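PDB 4RGL: filamentation induced by cAMP protein Fic, which is of unknown function but belongs to the largely helical Fic/DOC family and probably carries a helix-turn-helix-like C-terminal domain. Local coordinates for residues A23-G26 with E27-R31; E67-T70 with A71-G75; A270-I273 with R274-G278; F298-N301 with Y302-A306. One frame throughout, in Å; residues are numbered along the deposited sequence.

In the fold
All four contacts are local, each made within a helix or at its C-terminal end between residues about a turn apart; they follow one another along the chain, and none closes a loop, nests or crosses. Interaction 1 lies in helix 16-32, which packs on helix 238-257. Interaction 2 takes in nearly all of the short helix 66-74 and the glycine that ends it, set between helices 42-59 and 82-95, its centre about 32 Å from that of interaction 1 and on the opposite side of the chain's centre. Interactions 3 and 4 belong to the C-terminal family region, in helices 267-276 and 295-308. Their centres are about 13 Å apart and they touch directly, Leu272 CD1 lying 3.4 Å from Tyr302 O, so these two helices share one small core.

Interaction 1. Residues A23-G26 with E27-R31; sequences AEIG and EIIGR
Two groups meet at the carbonyl oxygen of Ala23: the backbone NH of Glu27, whose N lies 3.0 Å from Ala23 O, and a water molecule that gives it a weak bond. The same water donates to Glu27 OE1 at 2.8 Å, so it bridges the acidic side chain back to the preceding turn. Glu27 reaches it with an extended chain, its CG anti to the backbone N (chi1 -175°). One residue on, Ile28 N meets Glu24 O at 2.8 Å in a nearly straight bond of 167°, and Ile29 N and Gly30 N repeat the pattern to Ile25 O and Gly26 O. This is the i to i+4 bonding of a regular alpha-helix, here helix 16-32, whose apolar side rests on helix 238-257. Ile25 and Ile29 run side by side, the CG2 branch of Ile25 lying 3.7 Å from CD1 of Ile29. Ile25 packs on Leu245 of helix 238-257, while Ile29 reaches the loop residues Trp204 and Leu208. On a neighbouring flank Glu24 and Ile28 also point the same way, Glu24 CG being 4.1 Å from Ile28 CG1; the carboxylate of Glu24 goes on to a salt bridge with Arg253, and Ile28 packs against Val252 and Val256.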
loop_
_atom_site.group_PDB
_atom_site.type_symbol
_atom_site.label_atom_id
_atom_site.label_comp_id
_atom_site.label_asym_id
_atom_site.label_seq_id
_atom_site.Cartn_x
_atom_site.Cartn_y
_atom_site.Cartn_z
ATOM N N ALA A 23 19.676 -5.375 -9.261
ATOM C CA ALA A 23 19.967 -6.785 -9.047
ATOM C C ALA A 23 19.315 -7.293 -7.773
ATOM O O ALA A 23 18.724 -8.377 -7.775
ATOM C CB ALA A 23 21.469 -7.003 -8.985
ATOM N N GLU A 24 19.408 -6.514 -6.676
ATOM C CA GLU A 24 18.855 -6.945 -5.401
ATOM C C GLU A 24 17.312 -6.921 -5.444
ATOM O O GLU A 24 16.680 -7.923 -5.095
ATOM C CB GLU A 24 19.386 -6.080 -4.244
ATOM C CG GLU A 24 19.059 -6.657 -2.864
ATOM C CD GLU A 24 19.627 -5.886 -1.684
ATOM O OE1 GLU A 24 20.546 -5.059 -1.896
ATOM O OE2 GLU A 24 19.153 -6.114 -0.545
ATOM N N ILE A 25 16.708 -5.799 -5.947
ATOM C CA ILE A 25 15.244 -5.692 -6.082
ATOM C C ILE A 25 14.723 -6.851 -6.933
ATOM O O ILE A 25 13.833 -7.582 -6.498
ATOM C CB ILE A 25 14.822 -4.313 -6.678
ATOM C CG1 ILE A 25 15.201 -3.150 -5.717
ATOM C CG2 ILE A 25 13.320 -4.297 -6.995
ATOM C CD1 ILE A 25 15.037 -1.751 -6.320
ATOM N N GLY A 26 15.349 -7.061 -8.097
ATOM C CA GLY A 26 15.013 -8.162 -8.992
ATOM C C GLY A 26 15.003 -9.503 -8.291
ATOM O O GLY A 26 14.003 -10.222 -8.340
ATOM N N GLU A 27 16.085 -9.809 -7.545
ATOM C CA GLU A 27 16.189 -11.062 -6.801
ATOM C C GLU A 27 15.109 -11.150 -5.706
ATOM O O GLU A 27 14.461 -12.188 -5.573
ATOM C CB GLU A 27 17.584 -11.212 -6.184
ATOM C CG GLU A 27 17.796 -12.550 -5.492
ATOM C CD GLU A 27 19.142 -12.727 -4.817
ATOM O OE1 GLU A 27 20.039 -11.879 -5.039
ATOM O OE2 GLU A 27 19.313 -13.737 -4.098
ATOM N N ILE A 28 14.913 -10.053 -4.924
ATOM C CA ILE A 28 13.919 -10.039 -3.840
ATOM C C ILE A 28 12.511 -10.330 -4.412
ATOM O O ILE A 28 11.762 -11.103 -3.817
ATOM C CB ILE A 28 13.947 -8.691 -3.052
ATOM C CG1 ILE A 28 15.370 -8.381 -2.478
ATOM C CG2 ILE A 28 12.879 -8.670 -1.951
ATOM C CD1 ILE A 28 15.951 -9.456 -1.463
ATOM N N ILE A 29 12.174 -9.736 -5.594
ATOM C CA ILE A 29 10.882 -9.985 -6.255
ATOM C C ILE A 29 10.807 -11.451 -6.712
ATOM O O ILE A 29 9.751 -12.079 -6.602
ATOM C CB ILE A 29 10.651 -9.012 -7.435
ATOM C CG1 ILE A 29 10.562 -7.547 -6.934
ATOM C CG2 ILE A 29 9.393 -9.405 -8.225
ATOM C CD1 ILE A 29 10.482 -6.505 -8.044
ATOM N N GLY A 30 11.950 -12.001 -7.136
ATOM C CA GLY A 30 12.058 -13.410 -7.504
ATOM C C GLY A 30 11.606 -14.335 -6.391
ATOM O O GLY A 30 11.180 -15.457 -6.651
ATOM N N ARG A 31 11.686 -13.851 -5.128
ATOM C CA ARG A 31 11.165 -14.556 -3.952
ATOM C C ARG A 31 9.737 -14.084 -3.627
ATOM O O ARG A 31 8.837 -14.906 -3.452
ATOM C CB ARG A 31 12.084 -14.332 -2.741
ATOM C CG ARG A 31 13.114 -15.420 -2.535
ATOM C CD ARG A 31 13.988 -15.114 -1.332
ATOM N NE ARG A 31 14.681 -16.307 -0.837
ATOM C CZ ARG A 31 14.246 -17.045 0.182
ATOM N NH1 ARG A 31 13.142 -16.703 0.837
ATOM N NH2 ARG A 31 14.928 -18.114 0.573
HETATM O O HOH W 1 21.133 -10.136 -6.899
#

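Interaction 2. Residues E67-T70 with A71-G75; sequences EQVT and AVIDG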
loop_
_atom_site.group_PDB
_atom_site.type_symbol
_atom_site.label_atom_id
_atom_site.label_comp_id
_atom_site.label_asym_id
_atom_site.label_seq_id
_atom_site.Cartn_x
_atom_site.Cartn_y
_atom_site.Cartn_z
ATOM N N GLU A 67 -4.608 4.332 12.021
ATOM C CA GLU A 67 -5.844 3.826 12.625
ATOM C C GLU A 67 -7.075 4.595 12.078
ATOM O O GLU A 67 -8.104 3.980 11.783
ATOM C CB GLU A 67 -5.768 3.945 14.166
ATOM C CG GLU A 67 -6.987 3.388 14.896
ATOM C CD GLU A 67 -6.964 3.563 16.407
ATOM O OE1 GLU A 67 -5.859 3.738 16.974
ATOM O OE2 GLU A 67 -8.048 3.470 17.029
ATOM N N GLN A 68 -6.945 5.932 11.911
ATOM C CA GLN A 68 -8.033 6.770 11.389
ATOM C C GLN A 68 -8.275 6.489 9.900
ATOM O O GLN A 68 -9.408 6.215 9.506
ATOM C CB GLN A 68 -7.728 8.263 11.605
ATOM C CG GLN A 68 -7.796 8.695 13.064
ATOM C CD GLN A 68 -7.497 10.165 13.226
ATOM O OE1 GLN A 68 -6.354 10.616 13.072
ATOM N NE2 GLN A 68 -8.515 10.942 13.580
ATOM N N VAL A 69 -7.199 6.526 9.076
ATOM C CA VAL A 69 -7.301 6.267 7.634
ATOM C C VAL A 69 -7.931 4.871 7.392
ATOM O O VAL A 69 -8.806 4.732 6.532
ATOM C CB VAL A 69 -5.921 6.399 6.942
ATOM C CG1 VAL A 69 -5.979 5.916 5.493
ATOM C CG2 VAL A 69 -5.416 7.837 7.015
ATOM N N THR A 70 -7.551 3.870 8.220
ATOM C CA THR A 70 -8.140 2.530 8.154
ATOM C C THR A 70 -9.653 2.611 8.383
ATOM O O THR A 70 -10.424 2.083 7.581
ATOM C CB THR A 70 -7.474 1.603 9.188
ATOM O OG1 THR A 70 -6.071 1.561 8.944
ATOM C CG2 THR A 70 -8.048 0.196 9.162
ATOM N N ALA A 71 -10.074 3.326 9.449
ATOM C CA ALA A 71 -11.482 3.468 9.801
ATOM C C ALA A 71 -12.276 4.186 8.687
ATOM O O ALA A 71 -13.415 3.810 8.414
ATOM C CB ALA A 71 -11.617 4.222 11.109
ATOM N N VAL A 72 -11.657 5.206 8.023
ATOM C CA VAL A 72 -12.300 5.921 6.904
ATOM C C VAL A 72 -12.598 4.944 5.781
ATOM O O VAL A 72 -13.735 4.853 5.326
ATOM C CB VAL A 72 -11.429 7.100 6.390
ATOM C CG1 VAL A 72 -12.090 7.788 5.196
ATOM C CG2 VAL A 72 -11.151 8.097 7.494
ATOM N N ILE A 73 -11.571 4.190 5.351
ATOM C CA ILE A 73 -11.677 3.253 4.241
ATOM C C ILE A 73 -12.553 2.033 4.644
ATOM O O ILE A 73 -13.260 1.491 3.799
ATOM C CB ILE A 73 -10.257 2.822 3.766
ATOM C CG1 ILE A 73 -9.467 4.057 3.235
ATOM C CG2 ILE A 73 -10.338 1.710 2.696
ATOM C CD1 ILE A 73 -7.979 3.795 2.894
ATOM N N ASP A 74 -12.551 1.656 5.944
ATOM C CA ASP A 74 -13.383 0.539 6.420
ATOM C C ASP A 74 -14.858 0.921 6.437
ATOM O O ASP A 74 -15.716 0.061 6.264
ATOM C CB ASP A 74 -12.945 0.083 7.829
ATOM C CG ASP A 74 -11.728 -0.836 7.846
ATOM O OD1 ASP A 74 -11.207 -1.162 6.743
ATOM O OD2 ASP A 74 -11.340 -1.283 8.946
ATOM N N GLY A 75 -15.134 2.204 6.641
ATOM C CA GLY A 75 -16.496 2.710 6.762
ATOM C C GLY A 75 -16.898 2.931 8.206
ATOM O O GLY A 75 -18.018 3.375 8.484
#
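Backbone bonds come first: Ala71 N, Val72 N, Ile73 N and Asp74 N donate in turn to the carbonyl oxygens of Glu67, Gln68, Val69 and Thr70. The shortest joins Asp74 N to Thr70 O at 2.7 Å, while the straightest, from Ile73 N to Val69 O, reaches 169°. Gly75 N still bonds Ala71 O at 2.9 Å, but Gly75 itself has positive phi (100°), and there the chain leaves the helix.

The apolar packing runs along the side facing helices 42-59 and 82-95. Val69 and Ile73 lie next to each other and point the same way, with Val69 CG1 3.9 Å from Ile73 CD1. Val69 places CG1 anti to its own N (chi1 171°), which aims that methyl along the helix toward the next turn. Both side chains are wedged between the two helices, Ile73 meeting Ile50 and Ile53 of helix 42-59 and Phe92 of helix 82-95, and Val69 meeting Gln54 and Val88.

On another flank a mixed contact pairs Thr70 with Asp74. The methyl CG2 of Thr70 faces the carboxylate, 3.6 Å from Asp74 OD2, whereas its hydroxyl turns back and bonds the carbonyl of Leu66. Gln68 likewise looks backward, its OE1 accepting from Thr65 N, just ahead of the helix.

The chemistry is therefore divided: hydrocarbon joins this short helix to its neighbours, the hydroxyl and amide are used at its beginning, and the negative charge of Asp74, at the C-terminal end where the helix dipole is also negative, would probably be somewhat disfavoured there.

Interaction 3. Residues A270-I273 with R274-G278; sequences AALI and RAIGG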
loop_
_atom_site.group_PDB
_atom_site.type_symbol
_atom_site.label_atom_id
_atom_site.label_comp_id
_atom_site.label_asym_id
_atom_site.label_seq_id
_atom_site.Cartn_x
_atom_site.Cartn_y
_atom_site.Cartn_z
ATOM N N ALA A 270 -13.532 -23.737 13.002
ATOM C CA ALA A 270 -13.760 -22.296 13.204
ATOM C C ALA A 270 -15.099 -22.036 13.911
ATOM O O ALA A 270 -15.179 -21.161 14.776
ATOM C CB ALA A 270 -13.727 -21.569 11.869
ATOM N N ALA A 271 -16.145 -22.821 13.558
ATOM C CA ALA A 271 -17.478 -22.686 14.155
ATOM C C ALA A 271 -17.473 -23.091 15.644
ATOM O O ALA A 271 -18.220 -22.514 16.438
ATOM C CB ALA A 271 -18.481 -23.532 13.389
ATOM N N LEU A 272 -16.622 -24.086 16.018
ATOM C CA LEU A 272 -16.519 -24.558 17.407
ATOM C C LEU A 272 -15.847 -23.489 18.300
ATOM O O LEU A 272 -16.315 -23.240 19.415
ATOM C CB LEU A 272 -15.728 -25.893 17.468
ATOM C CG LEU A 272 -15.710 -26.619 18.839
ATOM C CD1 LEU A 272 -15.610 -28.108 18.663
ATOM C CD2 LEU A 272 -14.577 -26.109 19.728
ATOM N N ILE A 273 -14.749 -22.860 17.802
ATOM C CA ILE A 273 -14.012 -21.823 18.547
ATOM C C ILE A 273 -14.950 -20.631 18.862
ATOM O O ILE A 273 -14.964 -20.141 19.996
ATOM C CB ILE A 273 -12.748 -21.363 17.751
ATOM C CG1 ILE A 273 -11.808 -22.568 17.455
ATOM C CG2 ILE A 273 -11.999 -20.241 18.503
ATOM C CD1 ILE A 273 -10.632 -22.258 16.455
ATOM N N ARG A 274 -15.771 -20.208 17.869
ATOM C CA ARG A 274 -16.731 -19.113 18.057
ATOM C C ARG A 274 -17.868 -19.529 19.013
ATOM O O ARG A 274 -18.403 -18.682 19.738
ATOM C CB ARG A 274 -17.315 -18.656 16.706
ATOM C CG ARG A 274 -16.310 -17.928 15.811
ATOM C CD ARG A 274 -16.982 -17.307 14.588
ATOM N NE ARG A 274 -17.526 -18.323 13.682
ATOM C CZ ARG A 274 -16.862 -18.815 12.640
ATOM N NH1 ARG A 274 -15.641 -18.377 12.353
ATOM N NH2 ARG A 274 -17.420 -19.739 11.868
ATOM N N ALA A 275 -18.228 -20.839 19.019
ATOM C CA ALA A 275 -19.297 -21.360 19.882
ATOM C C ALA A 275 -18.880 -21.353 21.364
ATOM O O ALA A 275 -19.709 -21.067 22.228
ATOM C CB ALA A 275 -19.675 -22.766 19.453
ATOM N N ILE A 276 -17.585 -21.658 21.658
ATOM C CA ILE A 276 -17.064 -21.656 23.040
ATOM C C ILE A 276 -17.063 -20.213 23.608
ATOM O O ILE A 276 -17.667 -19.960 24.655
ATOM C CB ILE A 276 -15.628 -22.292 23.108
ATOM C CG1 ILE A 276 -15.637 -23.790 22.661
ATOM C CG2 ILE A 276 -15.012 -22.129 24.526
ATOM C CD1 ILE A 276 -16.219 -24.792 23.716
ATOM N N GLY A 277 -16.372 -19.301 22.916
ATOM C CA GLY A 277 -16.237 -17.921 23.357
ATOM C C GLY A 277 -15.422 -17.796 24.627
ATOM O O GLY A 277 -14.306 -18.315 24.707
ATOM N N GLY A 278 -16.010 -17.172 25.641
ATOM C CA GLY A 278 -15.354 -16.988 26.931
ATOM C C GLY A 278 -15.711 -18.049 27.955
ATOM O O GLY A 278 -14.893 -18.387 28.816
#
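From Ala270 to Ile276 the backbone keeps alpha-helical bonds, Arg274 N to Ala270 O (3.3 Å), Ala275 N to Ala271 O and Ile276 N to Leu272 O, before a weak one from Gly277 N to Ile273 O marks the end, Gly277 with its positive phi being where the chain leaves the helix. Arg274 folds back over the preceding turn. Its chain is bent about its CG-CD bond (chi3 -66°), which brings the guanidinium alongside the backbone there. The carbonyl oxygen of Ala270 lies over one face of that flat group, 3.6 Å from the plane and over its centre, so the oxygen approaches the face and not the N-H edge. NH1 of Arg274 also lies 3.8 Å from Ala270 CB, and its NH2 is 3.7 Å from Ala271 CA, so the charged group lies along the backbone and methyl of Ala270 and the backbone of Ala271. Away from it, Leu272 and Ile276 run side by side in the same direction, Leu272 CD2 being 3.9 Å from Ile276 CG1. That pair looks into the domain: both touch Leu286 of helix 283-290, and Ile276 also meets Tyr327 and Leu329 of strand 326-329. Ile273 packs on Leu329 as well, and Ala271 on Leu290, leaving helix 267-276 lodged against helices 283-290 and 295-308 and strand 326-329, consistent with a helix-turn-helix-like domain.

Interaction 4. Residues F298-N301 with Y302-A306; sequences FRNN and YLNPA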
loop_
_atom_site.group_PDB
_atom_site.type_symbol
_atom_site.label_atom_id
_atom_site.label_comp_id
_atom_site.label_asym_id
_atom_site.label_seq_id
_atom_site.Cartn_x
_atom_site.Cartn_y
_atom_site.Cartn_z
ATOM N N PHE A 298 -19.460 -34.962 15.309
ATOM C CA PHE A 298 -19.017 -33.911 16.234
ATOM C C PHE A 298 -17.633 -34.238 16.836
ATOM O O PHE A 298 -16.769 -33.369 16.891
ATOM C CB PHE A 298 -20.050 -33.701 17.363
ATOM C CG PHE A 298 -19.558 -32.817 18.490
ATOM C CD1 PHE A 298 -19.386 -31.451 18.300
ATOM C CD2 PHE A 298 -19.300 -33.346 19.749
ATOM C CE1 PHE A 298 -18.905 -30.641 19.332
ATOM C CE2 PHE A 298 -18.837 -32.532 20.786
ATOM C CZ PHE A 298 -18.642 -31.186 20.571
ATOM N N ARG A 299 -17.442 -35.474 17.302
ATOM C CA ARG A 299 -16.194 -35.872 17.943
ATOM C C ARG A 299 -15.030 -35.882 16.921
ATOM O O ARG A 299 -13.967 -35.337 17.205
ATOM C CB ARG A 299 -16.350 -37.264 18.597
ATOM C CG ARG A 299 -15.401 -37.527 19.783
ATOM C CD ARG A 299 -15.806 -36.733 21.026
ATOM N NE ARG A 299 -15.102 -37.190 22.230
ATOM C CZ ARG A 299 -13.932 -36.703 22.639
ATOM N NH1 ARG A 299 -13.309 -35.772 21.928
ATOM N NH2 ARG A 299 -13.368 -37.158 23.748
ATOM N N ASN A 300 -15.278 -36.417 15.700
ATOM C CA ASN A 300 -14.232 -36.610 14.684
ATOM C C ASN A 300 -13.934 -35.323 13.871
ATOM O O ASN A 300 -12.789 -35.128 13.448
ATOM C CB ASN A 300 -14.626 -37.740 13.714
ATOM C CG ASN A 300 -14.823 -39.085 14.378
ATOM O OD1 ASN A 300 -14.200 -39.404 15.400
ATOM N ND2 ASN A 300 -15.649 -39.927 13.774
ATOM N N ASN A 301 -14.976 -34.506 13.566
ATOM C CA ASN A 301 -14.809 -33.353 12.663
ATOM C C ASN A 301 -14.760 -32.012 13.423
ATOM O O ASN A 301 -14.416 -30.990 12.825
ATOM C CB ASN A 301 -15.947 -33.309 11.621
ATOM C CG ASN A 301 -16.042 -34.545 10.745
ATOM O OD1 ASN A 301 -15.190 -35.447 10.789
ATOM N ND2 ASN A 301 -17.072 -34.599 9.909
ATOM N N TYR A 302 -15.127 -32.003 14.718
ATOM C CA TYR A 302 -15.202 -30.745 15.465
ATOM C C TYR A 302 -14.345 -30.786 16.753
ATOM O O TYR A 302 -13.405 -29.999 16.885
ATOM C CB TYR A 302 -16.672 -30.410 15.817
ATOM C CG TYR A 302 -17.518 -30.031 14.617
ATOM C CD1 TYR A 302 -18.042 -31.006 13.772
ATOM C CD2 TYR A 302 -17.880 -28.709 14.386
ATOM C CE1 TYR A 302 -18.821 -30.663 12.667
ATOM C CE2 TYR A 302 -18.682 -28.355 13.301
ATOM C CZ TYR A 302 -19.155 -29.337 12.447
ATOM O OH TYR A 302 -19.930 -28.993 11.366
ATOM N N LEU A 303 -14.700 -31.671 17.714
ATOM C CA LEU A 303 -14.089 -31.676 19.044
ATOM C C LEU A 303 -12.606 -32.147 19.004
ATOM O O LEU A 303 -11.739 -31.446 19.530
ATOM C CB LEU A 303 -14.901 -32.562 20.007
ATOM C CG LEU A 303 -14.587 -32.389 21.509
ATOM C CD1 LEU A 303 -14.743 -30.932 21.943
ATOM C CD2 LEU A 303 -15.475 -33.265 22.346
ATOM N N ASN A 304 -12.325 -33.341 18.402
ATOM C CA ASN A 304 -10.948 -33.880 18.340
ATOM C C ASN A 304 -9.999 -32.967 17.485
ATOM O O ASN A 304 -8.883 -32.684 17.927
ATOM C CB ASN A 304 -10.935 -35.316 17.791
ATOM C CG ASN A 304 -11.479 -36.350 18.758
ATOM O OD1 ASN A 304 -11.426 -36.185 19.983
ATOM N ND2 ASN A 304 -11.920 -37.481 18.226
ATOM N N PRO A 305 -10.426 -32.472 16.274
ATOM C CA PRO A 305 -9.519 -31.614 15.478
ATOM C C PRO A 305 -9.090 -30.351 16.241
ATOM O O PRO A 305 -7.916 -29.977 16.198
ATOM C CB PRO A 305 -10.359 -31.256 14.245
ATOM C CG PRO A 305 -11.380 -32.318 14.158
ATOM C CD PRO A 305 -11.697 -32.717 15.561
ATOM N N ALA A 306 -10.042 -29.704 16.957
ATOM C CA ALA A 306 -9.752 -28.510 17.760
ATOM C C ALA A 306 -8.913 -28.868 18.999
ATOM O O ALA A 306 -8.155 -28.033 19.493
ATOM C CB ALA A 306 -11.048 -27.837 18.182
#
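Phe298 and Leu303 both carry CG anti to the backbone N (chi1 170° and -165°), and this brings the phenyl ring and the leucine side chain together five residues apart. Leu303 CB stands over one face of the Phe298 ring, 4.3 Å from its centroid, in a CH-pi contact displaced toward the rim, while Leu303 CD2 lies 3.8 Å from CE2 of Phe298. From another direction Tyr302 CB comes to 3.8 Å from Phe298 CD1, the two side chains crossing at about a right angle. Arg299 is bent about its CB-CG bond, so its guanidinium passes across Leu303, whose CD2 lies over one face. NH1 of Arg299 also sits close to the Asn304 amide oxygen, but the angle is too poor for a hydrogen bond.

The spacing follows from the backbone. Leu303 N bonds Phe298 O at 2.8 Å and Asn304 N bonds Arg299 O at 2.8 Å, both five residues back, whereas Tyr302 N gives Phe298 O a weak bond only. Pro305 has no N-H to offer, and its ring lies beside Asn300 O where the helix kinks.

Phe298 and Tyr302 reach Leu290 of helix 283-290, and Tyr302 also Leu272, in an aromatic and aliphatic core shared by three helices. A wide pi-type turn followed by a proline kink thus shapes helix 295-308, within a domain of the helix-turn-helix clan.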